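Side-chain contacts in alanine racemase, biosynthetic (PDB 6A2F), which is a pyridoxal-phosphate enzyme that joins an N-terminal domain of TIM-barrel type to a C-terminal domain rich in beta strands: residues A[66-71]-A[92-97]; A[73-78]-A[117-122]; A[291-296]-A[330-335]. One frame throughout, in Å; residues are numbered along the deposited sequence.

Contact 1: A[66-71]-A[92-97]; sequences EVRALH and GQLRLD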
loop_
_atom_site.group_PDB
_atom_site.type_symbol
_atom_site.label_atom_id
_atom_site.label_comp_id
_atom_site.label_asym_id
_atom_site.label_seq_id
_atom_site.Cartn_x
_atom_site.Cartn_y
_atom_site.Cartn_z
ATOM N N GLU A 66 -15.300 -7.120 -13.553
ATOM C CA GLU A 66 -15.356 -5.671 -13.674
ATOM C C GLU A 66 -15.128 -5.226 -15.123
ATOM O O GLU A 66 -15.854 -4.366 -15.626
ATOM C CB GLU A 66 -14.342 -5.015 -12.732
ATOM C CG GLU A 66 -14.386 -3.494 -12.736
ATOM C CD GLU A 66 -13.395 -2.851 -11.776
ATOM O OE1 GLU A 66 -13.600 -1.664 -11.445
ATOM O OE2 GLU A 66 -12.415 -3.512 -11.354
ATOM N N VAL A 67 -14.141 -5.823 -15.793
ATOM C CA VAL A 67 -13.846 -5.495 -17.194
ATOM C C VAL A 67 -15.000 -5.889 -18.126
ATOM O O VAL A 67 -15.408 -5.090 -18.974
ATOM C CB VAL A 67 -12.504 -6.102 -17.676
ATOM C CG1 VAL A 67 -12.256 -5.775 -19.142
ATOM C CG2 VAL A 67 -11.345 -5.590 -16.831
ATOM N N ARG A 68 -15.536 -7.100 -17.956
ATOM C CA ARG A 68 -16.642 -7.575 -18.793
ATOM C C ARG A 68 -17.890 -6.712 -18.620
ATOM O O ARG A 68 -18.623 -6.462 -19.584
ATOM C CB ARG A 68 -16.964 -9.053 -18.523
ATOM C CG ARG A 68 -18.099 -9.634 -19.368
ATOM C CD ARG A 68 -17.823 -9.571 -20.865
ATOM N NE ARG A 68 -16.873 -10.594 -21.303
ATOM C CZ ARG A 68 -16.005 -10.444 -22.304
ATOM N NH1 ARG A 68 -15.943 -9.304 -22.978
ATOM N NH2 ARG A 68 -15.185 -11.434 -22.627
ATOM N N ALA A 69 -18.119 -6.254 -17.391
ATOM C CA ALA A 69 -19.240 -5.363 -17.106
ATOM C C ALA A 69 -19.160 -4.107 -17.966
ATOM O O ALA A 69 -20.181 -3.587 -18.399
ATOM C CB ALA A 69 -19.275 -5.001 -15.629
ATOM N N LEU A 70 -17.938 -3.638 -18.218
ATOM C CA LEU A 70 -17.718 -2.405 -18.974
ATOM C C LEU A 70 -17.631 -2.622 -20.482
ATOM O O LEU A 70 -18.004 -1.737 -21.253
ATOM C CB LEU A 70 -16.476 -1.675 -18.466
ATOM C CG LEU A 70 -16.630 -1.055 -17.071
ATOM C CD1 LEU A 70 -15.269 -0.853 -16.424
ATOM C CD2 LEU A 70 -17.405 0.256 -17.111
ATOM N N HIS A 71 -17.141 -3.794 -20.889
ATOM C CA HIS A 71 -17.006 -4.150 -22.304
ATOM C C HIS A 71 -17.537 -5.553 -22.552
ATOM O O HIS A 71 -16.973 -6.538 -22.071
ATOM C CB HIS A 71 -15.545 -4.056 -22.758
ATOM C CG HIS A 71 -15.378 -3.918 -24.239
ATOM N ND1 HIS A 71 -15.995 -4.757 -25.144
ATOM C CD2 HIS A 71 -14.655 -3.040 -24.974
ATOM C CE1 HIS A 71 -15.661 -4.401 -26.371
ATOM N NE2 HIS A 71 -14.849 -3.361 -26.296
ATOM N N GLY A 92 -16.836 -18.993 -17.820
ATOM C CA GLY A 92 -17.605 -19.325 -19.016
ATOM C C GLY A 92 -18.682 -18.301 -19.321
ATOM O O GLY A 92 -18.841 -17.889 -20.471
ATOM N N GLN A 93 -19.417 -17.893 -18.286
ATOM C CA GLN A 93 -20.446 -16.855 -18.404
ATOM C C GLN A 93 -19.848 -15.544 -18.928
ATOM O O GLN A 93 -20.450 -14.881 -19.771
ATOM C CB GLN A 93 -21.145 -16.632 -17.051
ATOM C CG GLN A 93 -22.239 -15.562 -17.036
ATOM C CD GLN A 93 -22.789 -15.271 -15.638
ATOM O OE1 GLN A 93 -22.685 -14.144 -15.130
ATOM N NE2 GLN A 93 -23.384 -16.279 -15.015
ATOM N N LEU A 94 -18.659 -15.192 -18.439
ATOM C CA LEU A 94 -18.008 -13.931 -18.796
ATOM C C LEU A 94 -17.169 -14.029 -20.072
ATOM O O LEU A 94 -16.539 -13.050 -20.486
ATOM C CB LEU A 94 -17.154 -13.416 -17.631
ATOM C CG LEU A 94 -17.823 -13.251 -16.260
ATOM C CD1 LEU A 94 -16.782 -13.005 -15.169
ATOM C CD2 LEU A 94 -18.882 -12.157 -16.275
ATOM N N ARG A 95 -17.173 -15.211 -20.691
ATOM C CA ARG A 95 -16.434 -15.472 -21.935
ATOM C C ARG A 95 -14.959 -15.039 -21.856
ATOM O O ARG A 95 -14.494 -14.181 -22.616
ATOM C CB ARG A 95 -17.147 -14.834 -23.133
ATOM C CG ARG A 95 -18.440 -15.528 -23.533
ATOM C CD ARG A 95 -18.908 -15.007 -24.885
ATOM N NE ARG A 95 -19.774 -15.954 -25.600
ATOM C CZ ARG A 95 -19.743 -16.160 -26.919
ATOM N NH1 ARG A 95 -20.575 -17.037 -27.474
ATOM N NH2 ARG A 95 -18.878 -15.502 -27.685
ATOM N N LEU A 96 -14.236 -15.656 -20.925
ATOM C CA LEU A 96 -12.855 -15.289 -20.634
ATOM C C LEU A 96 -11.854 -16.246 -21.259
ATOM O O LEU A 96 -12.160 -17.422 -21.488
ATOM C CB LEU A 96 -12.625 -15.230 -19.122
ATOM C CG LEU A 96 -13.529 -14.322 -18.282
ATOM C CD1 LEU A 96 -13.151 -14.444 -16.819
ATOM C CD2 LEU A 96 -13.451 -12.874 -18.737
ATOM N N ASP A 97 -10.664 -15.723 -21.545
ATOM C CA ASP A 97 -9.536 -16.545 -21.955
ATOM C C ASP A 97 -8.908 -17.157 -20.718
ATOM O O ASP A 97 -8.557 -16.443 -19.773
ATOM C CB ASP A 97 -8.491 -15.718 -22.699
ATOM C CG ASP A 97 -8.870 -15.445 -24.135
ATOM O OD1 ASP A 97 -10.074 -15.486 -24.477
ATOM O OD2 ASP A 97 -7.946 -15.183 -24.931
#
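R68, on helix 61-70, sets the edge of its guanidinium against two successive backbone carbonyls, those of L94 and R95. NE donates to L94 O over 2.6 Å with an N-H...O angle of 159°, and the oxygen lies in the guanidinium plane. NH2 adds a weak bond to the same L94 O at 3.0 Å and donates to R95 O at 2.8 Å; for the latter the nitrogen stands well above the plane of the R95 carbonyl. Beside these bonds the aliphatic parts meet: the side chains of L94 and R68 run past each other in opposite directions, and L94 CD2 touches R68 CG at 4.1 Å, while L94 also packs on L61 and A65 of the same helix 61-70. R68 starts with CG anti to its N (chi1 -179°), then bends at chi2 and chi3, a shape that swings NH1 round to the end of its own helix. There R68 NH1 donates to H71 O at 3.1 Å, and it bonds to A74 O as well. On the other side the two carbonyls are presented by the Schellman motif that ends helix 87-93, where R95 has positive phi (51°) and R95 N returns to G92 O at 3.2 Å. Past this turn L96 rests on I76, and D97 pairs by backbone with strand 75-78. A single guanidinium thus gathers neutral carbonyls from the turns that end two helices and, through A74, from the chain leading into strand 75-78. The attraction is probably largely one of charge to dipole, strengthened by the partial negative charge of the helix ends.

Contact 2: A[73-78]-A[117-122]; sequences SARILL and PLNVWL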
loop_
_atom_site.group_PDB
_atom_site.type_symbol
_atom_site.label_atom_id
_atom_site.label_comp_id
_atom_site.label_asym_id
_atom_site.label_seq_id
_atom_site.Cartn_x
_atom_site.Cartn_y
_atom_site.Cartn_z
ATOM N N SER A 73 -17.830 -7.440 -25.338
ATOM C CA SER A 73 -17.273 -8.337 -26.357
ATOM C C SER A 73 -15.750 -8.504 -26.343
ATOM O O SER A 73 -15.226 -9.414 -26.987
ATOM C CB SER A 73 -17.733 -7.894 -27.746
ATOM O OG SER A 73 -17.485 -6.516 -27.928
ATOM N N ALA A 74 -15.041 -7.639 -25.622
ATOM C CA ALA A 74 -13.580 -7.652 -25.659
ATOM C C ALA A 74 -12.976 -8.950 -25.119
ATOM O O ALA A 74 -13.545 -9.600 -24.227
ATOM C CB ALA A 74 -13.013 -6.459 -24.913
ATOM N N ARG A 75 -11.826 -9.319 -25.678
ATOM C CA ARG A 75 -11.029 -10.427 -25.170
ATOM C C ARG A 75 -10.482 -10.069 -23.778
ATOM O O ARG A 75 -9.845 -9.031 -23.600
ATOM C CB ARG A 75 -9.880 -10.739 -26.136
ATOM C CG ARG A 75 -9.175 -12.058 -25.865
ATOM C CD ARG A 75 -7.865 -12.176 -26.630
ATOM N NE ARG A 75 -8.030 -12.574 -28.035
ATOM C CZ ARG A 75 -7.866 -13.812 -28.501
ATOM N NH1 ARG A 75 -7.552 -14.807 -27.676
ATOM N NH2 ARG A 75 -8.021 -14.058 -29.794
ATOM N N ILE A 76 -10.773 -10.917 -22.794
ATOM C CA ILE A 76 -10.236 -10.754 -21.440
ATOM C C ILE A 76 -9.458 -12.008 -21.029
ATOM O O ILE A 76 -10.013 -13.103 -20.946
ATOM C CB ILE A 76 -11.335 -10.441 -20.389
ATOM C CG1 ILE A 76 -12.216 -9.261 -20.828
ATOM C CG2 ILE A 76 -10.702 -10.153 -19.032
ATOM C CD1 ILE A 76 -13.502 -9.114 -20.041
ATOM N N LEU A 77 -8.167 -11.832 -20.780
ATOM C CA LEU A 77 -7.283 -12.922 -20.390
ATOM C C LEU A 77 -7.068 -12.959 -18.879
ATOM O O LEU A 77 -6.686 -11.962 -18.282
ATOM C CB LEU A 77 -5.936 -12.767 -21.097
ATOM C CG LEU A 77 -4.786 -13.678 -20.667
ATOM C CD1 LEU A 77 -5.103 -15.127 -20.992
ATOM C CD2 LEU A 77 -3.495 -13.239 -21.341
ATOM N N LEU A 78 -7.334 -14.113 -18.273
ATOM C CA LEU A 78 -6.936 -14.369 -16.892
ATOM C C LEU A 78 -5.488 -14.854 -16.907
ATOM O O LEU A 78 -5.211 -15.976 -17.332
ATOM C CB LEU A 78 -7.824 -15.438 -16.251
ATOM C CG LEU A 78 -9.326 -15.219 -16.049
ATOM C CD1 LEU A 78 -9.987 -16.544 -15.684
ATOM C CD2 LEU A 78 -9.605 -14.170 -14.984
ATOM N N PRO A 117 -16.978 -23.537 -25.578
ATOM C CA PRO A 117 -15.521 -23.606 -25.682
ATOM C C PRO A 117 -14.885 -22.238 -25.419
ATOM O O PRO A 117 -15.460 -21.209 -25.765
ATOM C CB PRO A 117 -15.286 -24.056 -27.131
ATOM C CG PRO A 117 -16.512 -23.643 -27.868
ATOM C CD PRO A 117 -17.641 -23.730 -26.883
ATOM N N LEU A 118 -13.714 -22.237 -24.794
ATOM C CA LEU A 118 -13.024 -20.997 -24.455
ATOM C C LEU A 118 -11.591 -21.007 -24.987
ATOM O O LEU A 118 -11.031 -22.075 -25.264
ATOM C CB LEU A 118 -13.035 -20.785 -22.936
ATOM C CG LEU A 118 -14.384 -20.615 -22.222
ATOM C CD1 LEU A 118 -14.202 -20.822 -20.730
ATOM C CD2 LEU A 118 -15.017 -19.258 -22.498
ATOM N N ASN A 119 -11.006 -19.822 -25.142
ATOM C CA ASN A 119 -9.599 -19.729 -25.518
ATOM C C ASN A 119 -8.744 -20.141 -24.326
ATOM O O ASN A 119 -8.956 -19.672 -23.203
ATOM C CB ASN A 119 -9.229 -18.322 -25.990
ATOM C CG ASN A 119 -10.044 -17.872 -27.186
ATOM O OD1 ASN A 119 -10.445 -18.673 -28.029
ATOM N ND2 ASN A 119 -10.287 -16.574 -27.264
ATOM N N VAL A 120 -7.803 -21.045 -24.584
ATOM C CA VAL A 120 -6.928 -21.595 -23.559
ATOM C C VAL A 120 -5.481 -21.239 -23.893
ATOM O O VAL A 120 -5.005 -21.510 -25.000
ATOM C CB VAL A 120 -7.092 -23.130 -23.441
ATOM C CG1 VAL A 120 -6.077 -23.712 -22.469
ATOM C CG2 VAL A 120 -8.507 -23.494 -23.004
ATOM N N TRP A 121 -4.802 -20.611 -22.936
ATOM C CA TRP A 121 -3.385 -20.284 -23.052
ATOM C C TRP A 121 -2.604 -21.187 -22.105
ATOM O O TRP A 121 -2.781 -21.123 -20.883
ATOM C CB TRP A 121 -3.134 -18.817 -22.685
ATOM C CG TRP A 121 -3.812 -17.817 -23.585
ATOM C CD1 TRP A 121 -5.147 -17.526 -23.634
ATOM C CD2 TRP A 121 -3.179 -16.968 -24.555
ATOM N NE1 TRP A 121 -5.387 -16.554 -24.577
ATOM C CE2 TRP A 121 -4.198 -16.188 -25.154
ATOM C CE3 TRP A 121 -1.853 -16.788 -24.977
ATOM C CZ2 TRP A 121 -3.931 -15.247 -26.161
ATOM C CZ3 TRP A 121 -1.589 -15.850 -25.981
ATOM C CH2 TRP A 121 -2.623 -15.089 -26.553
ATOM N N LEU A 122 -1.762 -22.042 -22.674
ATOM C CA LEU A 122 -0.905 -22.921 -21.893
ATOM C C LEU A 122 0.335 -22.147 -21.499
ATOM O O LEU A 122 0.995 -21.548 -22.352
ATOM C CB LEU A 122 -0.511 -24.167 -22.699
ATOM C CG LEU A 122 -1.554 -25.252 -22.967
ATOM C CD1 LEU A 122 -1.004 -26.287 -23.935
ATOM C CD2 LEU A 122 -1.987 -25.918 -21.670
#
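R75, on the segment 73-78, sends its side chain across to N119 and W121 on strand 118-122. Its chain runs out from the backbone and turns at chi3 (-80°), bringing NH1 to 3.3 Å from N119 ND2. Guanidinium and amide planes are only 23° apart, yet both atoms are donors and no bond joins them. Both are bonded to D97, which probably accounts for their closeness: D97 takes N119 ND2 on OD1, and on OD2 it receives both W121 NE1 and a salt bridge from R75 NH1. E153 forms another salt bridge with R75 NH1, and N119 OD1 accepts from R152, so the close donors sit among partners that probably offset their repulsion. R75 NH1 also comes to the edge of the indole, 3.9 Å from W121 CZ2, with the guanidinium nearly perpendicular to the ring (81°), which is not the geometry of a cation-pi stack over a face. I76 next pairs by backbone with D97 and packs toward helix 61-70. L77 then returns to the contact. Its CD1 lies over one face of W121, 3.6 Å from W121 CD1 and 3.9 Å from the centroid of the five-membered ring, a CH-pi contact. The indole is therefore met on a face by L77, at an edge by R75, and tethered through NE1. The two strand segments approach to 8.8 Å between axes and are not neighbours: the chain of D97, bonded by backbone to I76 and L78, leads into strand 98-100 between them. Alternate residues turned toward each other, R75 and L77 to N119 and W121, are consistent with the layered interior of a TIM-type barrel, the fold of this domain's family.

Contact 3: A[291-296]-A[330-335]; sequences GRRAIL and VDEVAR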
loop_
_atom_site.group_PDB
_atom_site.type_symbol
_atom_site.label_atom_id
_atom_site.label_comp_id
_atom_site.label_asym_id
_atom_site.label_seq_id
_atom_site.Cartn_x
_atom_site.Cartn_y
_atom_site.Cartn_z
ATOM N N GLY A 291 6.730 23.347 -7.700
ATOM C CA GLY A 291 7.465 22.973 -8.903
ATOM C C GLY A 291 8.967 22.876 -8.701
ATOM O O GLY A 291 9.691 22.478 -9.614
ATOM N N ARG A 292 9.444 23.226 -7.507
ATOM C CA ARG A 292 10.885 23.293 -7.246
ATOM C C ARG A 292 11.402 22.067 -6.494
ATOM O O ARG A 292 10.764 21.577 -5.561
ATOM C CB ARG A 292 11.239 24.576 -6.483
ATOM C CG ARG A 292 10.835 25.875 -7.180
ATOM C CD ARG A 292 11.864 26.349 -8.199
ATOM N NE ARG A 292 13.214 26.451 -7.634
ATOM C CZ ARG A 292 13.668 27.472 -6.903
ATOM N NH1 ARG A 292 12.890 28.516 -6.622
ATOM N NH2 ARG A 292 14.913 27.449 -6.442
ATOM N N ARG A 293 12.569 21.583 -6.903
ATOM C CA ARG A 293 13.152 20.369 -6.336
ATOM C C ARG A 293 13.598 20.553 -4.880
ATOM O O ARG A 293 14.224 21.559 -4.532
ATOM C CB ARG A 293 14.313 19.892 -7.211
ATOM C CG ARG A 293 14.675 18.427 -7.048
ATOM C CD ARG A 293 15.656 17.981 -8.124
ATOM N NE ARG A 293 15.002 17.329 -9.262
ATOM C CZ ARG A 293 14.785 16.017 -9.359
ATOM N NH1 ARG A 293 14.193 15.520 -10.437
ATOM N NH2 ARG A 293 15.156 15.197 -8.382
ATOM N N ALA A 294 13.246 19.580 -4.043
ATOM C CA ALA A 294 13.612 19.558 -2.625
ATOM C C ALA A 294 13.652 18.111 -2.135
ATOM O O ALA A 294 13.205 17.205 -2.842
ATOM C CB ALA A 294 12.629 20.378 -1.801
ATOM N N ILE A 295 14.178 17.893 -0.933
ATOM C CA ILE A 295 14.376 16.533 -0.420
ATOM C C ILE A 295 13.691 16.262 0.923
ATOM O O ILE A 295 13.398 17.184 1.684
ATOM C CB ILE A 295 15.879 16.154 -0.357
ATOM C CG1 ILE A 295 16.661 17.138 0.531
ATOM C CG2 ILE A 295 16.460 16.057 -1.768
ATOM C CD1 ILE A 295 18.123 16.784 0.729
ATOM N N LEU A 296 13.435 14.984 1.196
ATOM C CA LEU A 296 12.780 14.559 2.431
ATOM C C LEU A 296 13.681 14.714 3.647
ATOM O O LEU A 296 14.905 14.605 3.547
ATOM C CB LEU A 296 12.321 13.098 2.338
ATOM C CG LEU A 296 11.185 12.655 1.414
ATOM C CD1 LEU A 296 10.667 11.299 1.869
ATOM C CD2 LEU A 296 10.041 13.650 1.376
ATOM N N VAL A 330 7.972 9.011 -11.069
ATOM C CA VAL A 330 7.681 7.982 -10.073
ATOM C C VAL A 330 8.860 7.003 -9.999
ATOM O O VAL A 330 9.172 6.454 -8.935
ATOM C CB VAL A 330 6.321 7.277 -10.358
ATOM C CG1 VAL A 330 6.320 6.562 -11.705
ATOM C CG2 VAL A 330 5.946 6.320 -9.235
ATOM N N ASP A 331 9.536 6.836 -11.134
ATOM C CA ASP A 331 10.709 5.970 -11.238
ATOM C C ASP A 331 11.894 6.490 -10.436
ATOM O O ASP A 331 12.568 5.710 -9.768
ATOM C CB ASP A 331 11.082 5.744 -12.705
ATOM C CG ASP A 331 9.964 5.076 -13.485
ATOM O OD1 ASP A 331 9.361 4.124 -12.946
ATOM O OD2 ASP A 331 9.676 5.510 -14.624
ATOM N N GLU A 332 12.133 7.800 -10.479
ATOM C CA GLU A 332 13.206 8.399 -9.682
ATOM C C GLU A 332 12.921 8.252 -8.186
ATOM O O GLU A 332 13.807 7.860 -7.420
ATOM C CB GLU A 332 13.431 9.875 -10.043
ATOM C CG GLU A 332 14.769 10.426 -9.558
ATOM C CD GLU A 332 14.855 11.945 -9.586
ATOM O OE1 GLU A 332 14.286 12.575 -10.501
ATOM O OE2 GLU A 332 15.509 12.520 -8.690
ATOM N N VAL A 333 11.685 8.553 -7.786
ATOM C CA VAL A 333 11.281 8.458 -6.377
ATOM C C VAL A 333 11.406 7.017 -5.880
ATOM O O VAL A 333 11.948 6.774 -4.801
ATOM C CB VAL A 333 9.853 9.002 -6.135
ATOM C CG1 VAL A 333 9.468 8.899 -4.665
ATOM C CG2 VAL A 333 9.750 10.448 -6.589
ATOM N N ALA A 334 10.925 6.075 -6.686
ATOM C CA ALA A 334 11.016 4.651 -6.367
ATOM C C ALA A 334 12.462 4.165 -6.236
ATOM O O ALA A 334 12.769 3.362 -5.355
ATOM C CB ALA A 334 10.278 3.835 -7.411
ATOM N N ARG A 335 13.338 4.651 -7.116
ATOM C CA ARG A 335 14.759 4.291 -7.088
ATOM C C ARG A 335 15.410 4.755 -5.785
ATOM O O ARG A 335 16.190 4.022 -5.181
ATOM C CB ARG A 335 15.493 4.852 -8.318
ATOM C CG ARG A 335 16.908 4.319 -8.529
ATOM C CD ARG A 335 17.420 4.598 -9.936
ATOM N NE ARG A 335 17.318 6.021 -10.273
ATOM C CZ ARG A 335 18.292 6.919 -10.107
ATOM N NH1 ARG A 335 18.079 8.192 -10.438
ATOM N NH2 ARG A 335 19.476 6.553 -9.617
#
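An end-on, two-pronged salt bridge between R293 and E332 ties a strand of the C-terminal domain's mixed sheet to a helix of the same domain. The two side chains come from opposite directions, and their guanidinium and carboxylate planes are 9° apart, almost coplanar. R293 NH1 donates to E332 OE1 at 2.9 Å, with an N-H...O angle of 163°, while R293 NH2 donates to E332 OE2 at 2.7 Å. Each oxygen accepts through its syn lone pair, so the two bonds run side by side and oppose rotation of either flat group. E332 extends beyond CG, pushing its carboxylate away from helix 330-335. R293 leaves the strand with CG opposite its amide nitrogen (chi1 -159°) and bends at chi3, which brings the two terminal nitrogens round to face the glutamate. No other pair of residues meets across these segments, and the bridge lies at the surface, where solvent would be expected to weaken its pull. P286 is touched by both R293 and E332, and R293 also rests on L328. Around the bridge, strand 292-296 runs antiparallel to 286-289, with which it forms a hairpin, and to 305-308. The helix, for its part, packs V330, V333 and A334 against L344 of helix 341-346, while D331 bonds to S217 and T218.

Contacts 1 and 2 belong to one region of the N-terminal TIM-type domain. Their centres are 10 Å apart, and their segments alternate along the chain, in the order 66-71, 73-78, 92-97, 117-122. They touch directly: D97 N lies 2.8 Å from I76 O, a probable hydrogen bond. Contact 1 lies between helix 61-70 and the turn after helix 87-93, contact 2 between strands on the inner side; D97, in a segment of contact 1, bonds R75, N119 and W121 of contact 2. Contact 3 follows later, in the C-terminal domain and across the chain's centre, about 39 and 40 Å from the other two between centres. Each contact stays within one domain, and none joins the two.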